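Local atomic coordinates of hypothetical protein (Porphyromonas gingivalis W83, PDB entry 2P3P), a protein that is of unknown function, belongs to the DUF3256 family and can bind a magnesium ion. Residues Ile70-Ile82 against Ser90-Val102. Residues are numbered along the deposited sequence; the frame is centred on the assembly and turned at random. Where two conformers were deposited one is given.
Sequences IQTSTVGEVFMRI and SVICVVTTVLHPV
Strands 77-82 and 90-98 run antiparallel, their axes 4.6 Å apart at closest approach, and Glu77 with Thr97, Phe79 with Val95 and Arg81 with Cys93 form hydrogen-bonded pairs, each joined by two backbone bonds. The straightest is Cys93 N to Arg81 O (2.9 Å, 176° at the hydrogen). Between these pairs lie the non-hydrogen-bonded ones, Val78 with Thr96, Met80 with Val94 and Ile82 with Ile92, whose six side chains share one face of the sheet. There a diagonal contact joins Val78 CG1 and Val94 CG1 at 3.5 Å, both methyls placed anti to their own backbone N (chi1 172° and -174°), while Val94 CG2 rests against Met80 CB. Val78 CG2 runs alongside the Thr96 side chain, equally far (4.0 Å) from its OG1 and CG2. At the far end Ile82 CD1 packs on Ile92 CG1 at 3.9 Å. Helix 11-18 covers this end, Phe16 touching Met80 and Cys15 touching Ile92. On the face that carries Glu77, Phe79, Arg81, Cys93, Val95 and Thr97, a water donates to Glu77 OE1 (2.8 Å) and to Val95 O and accepts from Thr97 OG1 (2.6 Å), linking the two strands through a polar bridge. Arg69 forms a salt bridge with Glu77 OE2, and Ser105 hydrogen-bonds Thr97 OG1. Farther along, Phe79, Arg81 and Cys93 all touch Leu159 of strand 155-159. The arrangement is an antiparallel beta-hairpin, here forming adjacent inner strands of a meandering sheet with one face against a helix and the other against a strand of the second sheet.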
loop_
_atom_site.group_PDB
_atom_site.type_symbol
_atom_site.label_atom_id
_atom_site.label_comp_id
_atom_site.label_asym_id
_atom_site.label_seq_id
_atom_site.Cartn_x
_atom_site.Cartn_y
_atom_site.Cartn_z
ATOM N N ILE A 70 -7.278 0.154 7.196
ATOM C CA ILE A 70 -8.174 -0.940 7.481
ATOM C C ILE A 70 -7.426 -2.298 7.481
ATOM O O ILE A 70 -6.636 -2.588 6.573
ATOM C CB ILE A 70 -9.274 -0.949 6.422
ATOM C CG1 ILE A 70 -9.870 0.461 6.259
ATOM C CG2 ILE A 70 -10.344 -1.882 6.794
ATOM C CD1 ILE A 70 -10.936 0.535 5.212
ATOM N N GLN A 71 -7.662 -3.124 8.493
ATOM C CA GLN A 71 -7.165 -4.473 8.497
ATOM C C GLN A 71 -8.334 -5.418 8.308
ATOM O O GLN A 71 -9.350 -5.293 8.994
ATOM C CB GLN A 71 -6.463 -4.827 9.811
ATOM C CG GLN A 71 -5.320 -3.824 10.179
ATOM C CD GLN A 71 -4.145 -3.773 9.182
ATOM O OE1 GLN A 71 -3.457 -2.740 9.081
ATOM N NE2 GLN A 71 -3.920 -4.854 8.449
ATOM N N THR A 72 -8.183 -6.348 7.370
ATOM C CA THR A 72 -9.212 -7.344 7.080
ATOM C C THR A 72 -8.630 -8.734 7.167
ATOM O O THR A 72 -7.403 -8.929 7.059
ATOM C CB THR A 72 -9.762 -7.213 5.646
ATOM O OG1 THR A 72 -8.791 -7.683 4.686
ATOM C CG2 THR A 72 -10.195 -5.796 5.344
ATOM N N SER A 73 -9.514 -9.717 7.272
ATOM C CA SER A 73 -9.103 -11.120 7.249
ATOM C C SER A 73 -9.074 -11.695 5.830
ATOM O O SER A 73 -8.717 -12.848 5.633
ATOM C CB SER A 73 -10.041 -11.961 8.125
ATOM O OG SER A 73 -11.411 -11.763 7.798
ATOM N N THR A 74 -9.468 -10.912 4.833
ATOM C CA THR A 74 -9.616 -11.465 3.474
ATOM C C THR A 74 -8.532 -10.912 2.543
ATOM O O THR A 74 -7.615 -11.637 2.108
ATOM C CB THR A 74 -11.000 -11.105 2.922
ATOM O OG1 THR A 74 -11.181 -9.694 3.008
ATOM C CG2 THR A 74 -12.095 -11.792 3.716
ATOM N N VAL A 75 -8.605 -9.601 2.305
ATOM C CA VAL A 75 -7.725 -8.923 1.346
ATOM C C VAL A 75 -6.466 -8.291 1.984
ATOM O O VAL A 75 -5.611 -7.707 1.290
ATOM C CB VAL A 75 -8.475 -7.822 0.602
ATOM C CG1 VAL A 75 -9.590 -8.434 -0.246
ATOM C CG2 VAL A 75 -9.045 -6.809 1.592
ATOM N N GLY A 76 -6.352 -8.382 3.296
ATOM C CA GLY A 76 -5.218 -7.814 3.996
ATOM C C GLY A 76 -5.482 -6.363 4.394
ATOM O O GLY A 76 -6.605 -6.012 4.773
ATOM N N GLU A 77 -4.427 -5.564 4.368
ATOM C CA GLU A 77 -4.488 -4.143 4.742
ATOM C C GLU A 77 -4.891 -3.270 3.562
ATOM O O GLU A 77 -4.348 -3.412 2.477
ATOM C CB GLU A 77 -3.120 -3.668 5.212
ATOM C CG GLU A 77 -3.111 -2.214 5.558
ATOM C CD GLU A 77 -1.785 -1.762 6.080
ATOM O OE1 GLU A 77 -0.877 -1.571 5.223
ATOM O OE2 GLU A 77 -1.664 -1.604 7.305
ATOM N N VAL A 78 -5.797 -2.325 3.811
ATOM C CA VAL A 78 -6.138 -1.255 2.873
ATOM C C VAL A 78 -5.823 0.070 3.533
ATOM O O VAL A 78 -6.351 0.377 4.620
ATOM C CB VAL A 78 -7.654 -1.313 2.514
ATOM C CG1 VAL A 78 -8.122 -0.042 1.660
ATOM C CG2 VAL A 78 -8.025 -2.610 1.894
ATOM N N PHE A 79 -4.960 0.851 2.872
ATOM C CA PHE A 79 -4.530 2.132 3.391
ATOM C C PHE A 79 -4.839 3.148 2.298
ATOM O O PHE A 79 -4.475 2.944 1.162
ATOM C CB PHE A 79 -3.055 2.109 3.720
ATOM C CG PHE A 79 -2.557 3.385 4.284
ATOM C CD1 PHE A 79 -2.728 3.658 5.648
ATOM C CD2 PHE A 79 -1.937 4.324 3.477
ATOM C CE1 PHE A 79 -2.255 4.874 6.211
ATOM C CE2 PHE A 79 -1.465 5.534 4.033
ATOM C CZ PHE A 79 -1.644 5.809 5.385
HETATM N N MSE A 80 -5.563 4.194 2.637
HETATM C CA MSE A 80 -5.951 5.153 1.616
HETATM C C MSE A 80 -5.780 6.566 2.094
HETATM O O MSE A 80 -5.919 6.881 3.308
HETATM C CB MSE A 80 -7.408 4.946 1.170
HETATM C CG MSE A 80 -8.397 5.285 2.208
HETATM SE SE MSE A 80 -10.257 5.111 1.547
HETATM C CE MSE A 80 -10.279 3.201 1.428
ATOM N N ARG A 81 -5.472 7.422 1.128
ATOM C CA ARG A 81 -5.166 8.841 1.375
ATOM C C ARG A 81 -5.518 9.624 0.131
ATOM O O ARG A 81 -5.494 9.053 -0.938
ATOM C CB ARG A 81 -3.682 9.054 1.634
ATOM C CG ARG A 81 -3.201 8.538 2.950
ATOM C CD ARG A 81 -1.914 9.202 3.386
ATOM N NE ARG A 81 -2.130 10.610 3.695
ATOM C CZ ARG A 81 -1.183 11.524 3.629
ATOM N NH1 ARG A 81 0.022 11.198 3.205
ATOM N NH2 ARG A 81 -1.464 12.777 3.944
ATOM N N ILE A 82 -5.775 10.924 0.288
ATOM C CA ILE A 82 -5.843 11.886 -0.797
ATOM C C ILE A 82 -4.419 12.384 -1.091
ATOM O O ILE A 82 -3.647 12.674 -0.196
ATOM C CB ILE A 82 -6.734 13.126 -0.418
ATOM C CG1 ILE A 82 -8.134 12.686 -0.106
ATOM C CG2 ILE A 82 -6.910 14.087 -1.626
ATOM C CD1 ILE A 82 -8.837 12.166 -1.320
ATOM N N SER A 90 -7.655 16.757 -6.512
ATOM C CA SER A 90 -7.071 15.620 -5.797
ATOM C C SER A 90 -7.321 14.299 -6.516
ATOM O O SER A 90 -8.253 14.179 -7.299
ATOM C CB SER A 90 -7.721 15.509 -4.417
ATOM O OG SER A 90 -7.213 16.501 -3.555
ATOM N N VAL A 91 -6.519 13.295 -6.168
ATOM C CA VAL A 91 -6.806 11.889 -6.483
ATOM C C VAL A 91 -6.715 11.043 -5.182
ATOM O O VAL A 91 -6.094 11.455 -4.182
ATOM C CB VAL A 91 -5.884 11.322 -7.602
ATOM C CG1 VAL A 91 -6.109 12.081 -8.930
ATOM C CG2 VAL A 91 -4.447 11.339 -7.203
ATOM N N ILE A 92 -7.361 9.872 -5.204
ATOM C CA ILE A 92 -7.319 8.907 -4.073
ATOM C C ILE A 92 -6.278 7.814 -4.387
ATOM O O ILE A 92 -6.325 7.206 -5.441
ATOM C CB ILE A 92 -8.701 8.226 -3.849
ATOM C CG1 ILE A 92 -9.811 9.285 -3.728
ATOM C CG2 ILE A 92 -8.667 7.304 -2.567
ATOM C CD1 ILE A 92 -11.194 8.768 -3.775
ATOM N N CYS A 93 -5.381 7.570 -3.429
ATOM C CA CYS A 93 -4.359 6.550 -3.547
ATOM C C CYS A 93 -4.663 5.496 -2.514
ATOM O O CYS A 93 -4.833 5.826 -1.323
ATOM C CB CYS A 93 -2.977 7.157 -3.278
ATOM S SG CYS A 93 -1.612 5.905 -3.352
ATOM N N VAL A 94 -4.768 4.230 -2.952
ATOM C CA VAL A 94 -5.169 3.169 -2.050
ATOM C C VAL A 94 -4.098 2.123 -2.207
ATOM O O VAL A 94 -3.755 1.750 -3.326
ATOM C CB VAL A 94 -6.583 2.572 -2.348
ATOM C CG1 VAL A 94 -6.997 1.561 -1.258
ATOM C CG2 VAL A 94 -7.629 3.654 -2.430
ATOM N N VAL A 95 -3.540 1.691 -1.084
ATOM C CA VAL A 95 -2.489 0.690 -1.093
ATOM C C VAL A 95 -3.057 -0.509 -0.346
ATOM O O VAL A 95 -3.435 -0.410 0.832
ATOM C CB VAL A 95 -1.162 1.185 -0.409
ATOM C CG1 VAL A 95 -0.078 0.107 -0.494
ATOM C CG2 VAL A 95 -0.666 2.471 -1.001
ATOM N N THR A 96 -3.116 -1.632 -1.039
ATOM C CA THR A 96 -3.743 -2.836 -0.489
ATOM C C THR A 96 -2.676 -3.907 -0.438
ATOM O O THR A 96 -2.074 -4.249 -1.485
ATOM C CB THR A 96 -4.940 -3.316 -1.313
ATOM O OG1 THR A 96 -5.909 -2.274 -1.464
ATOM C CG2 THR A 96 -5.604 -4.542 -0.623
ATOM N N THR A 97 -2.439 -4.439 0.758
ATOM C CA THR A 97 -1.313 -5.296 1.026
ATOM C C THR A 97 -1.751 -6.598 1.669
ATOM O O THR A 97 -2.264 -6.613 2.816
ATOM C CB THR A 97 -0.267 -4.611 1.975
ATOM O OG1 THR A 97 0.139 -3.339 1.474
ATOM C CG2 THR A 97 0.944 -5.515 2.141
ATOM N N VAL A 98 -1.555 -7.704 0.953
ATOM C CA VAL A 98 -1.754 -9.031 1.585
ATOM C C VAL A 98 -0.549 -9.244 2.528
ATOM O O VAL A 98 0.573 -8.850 2.206
ATOM C CB VAL A 98 -1.899 -10.154 0.538
ATOM C CG1 VAL A 98 -3.011 -9.831 -0.415
ATOM C CG2 VAL A 98 -0.616 -10.327 -0.216
ATOM N N LEU A 99 -0.784 -9.804 3.719
ATOM C CA LEU A 99 0.297 -9.853 4.732
ATOM C C LEU A 99 0.875 -11.273 4.852
ATOM O O LEU A 99 1.992 -11.452 5.375
ATOM C CB LEU A 99 -0.180 -9.315 6.087
ATOM C CG LEU A 99 -0.734 -7.879 6.182
ATOM C CD1 LEU A 99 -1.452 -7.709 7.546
ATOM C CD2 LEU A 99 0.332 -6.789 5.992
ATOM N N HIS A 100 0.132 -12.242 4.319
ATOM C CA HIS A 100 0.469 -13.652 4.324
ATOM C C HIS A 100 -0.084 -14.288 3.039
ATOM O O HIS A 100 -1.171 -13.897 2.602
ATOM C CB HIS A 100 -0.157 -14.306 5.541
ATOM C CG HIS A 100 0.372 -13.756 6.824
ATOM N ND1 HIS A 100 1.639 -14.046 7.274
ATOM C CD2 HIS A 100 -0.157 -12.876 7.714
ATOM C CE1 HIS A 100 1.860 -13.402 8.407
ATOM N NE2 HIS A 100 0.794 -12.678 8.692
ATOM N N PRO A 101 0.620 -15.278 2.456
ATOM C CA PRO A 101 1.880 -15.895 2.897
ATOM C C PRO A 101 3.150 -15.052 2.724
ATOM O O PRO A 101 4.132 -15.301 3.416
ATOM C CB PRO A 101 1.950 -17.196 2.084
ATOM C CG PRO A 101 1.109 -16.979 0.912
ATOM C CD PRO A 101 0.087 -15.935 1.242
ATOM N N VAL A 102 3.136 -14.054 1.835
ATOM C CA VAL A 102 4.256 -13.102 1.739
ATOM C C VAL A 102 3.718 -11.698 1.431
ATOM O O VAL A 102 2.920 -11.520 0.519
ATOM C CB VAL A 102 5.313 -13.530 0.688
ATOM C CG1 VAL A 102 6.571 -12.624 0.766
ATOM C CG2 VAL A 102 5.722 -14.980 0.875
HETATM O O HOH W 1 -1.163 -1.302 2.481
#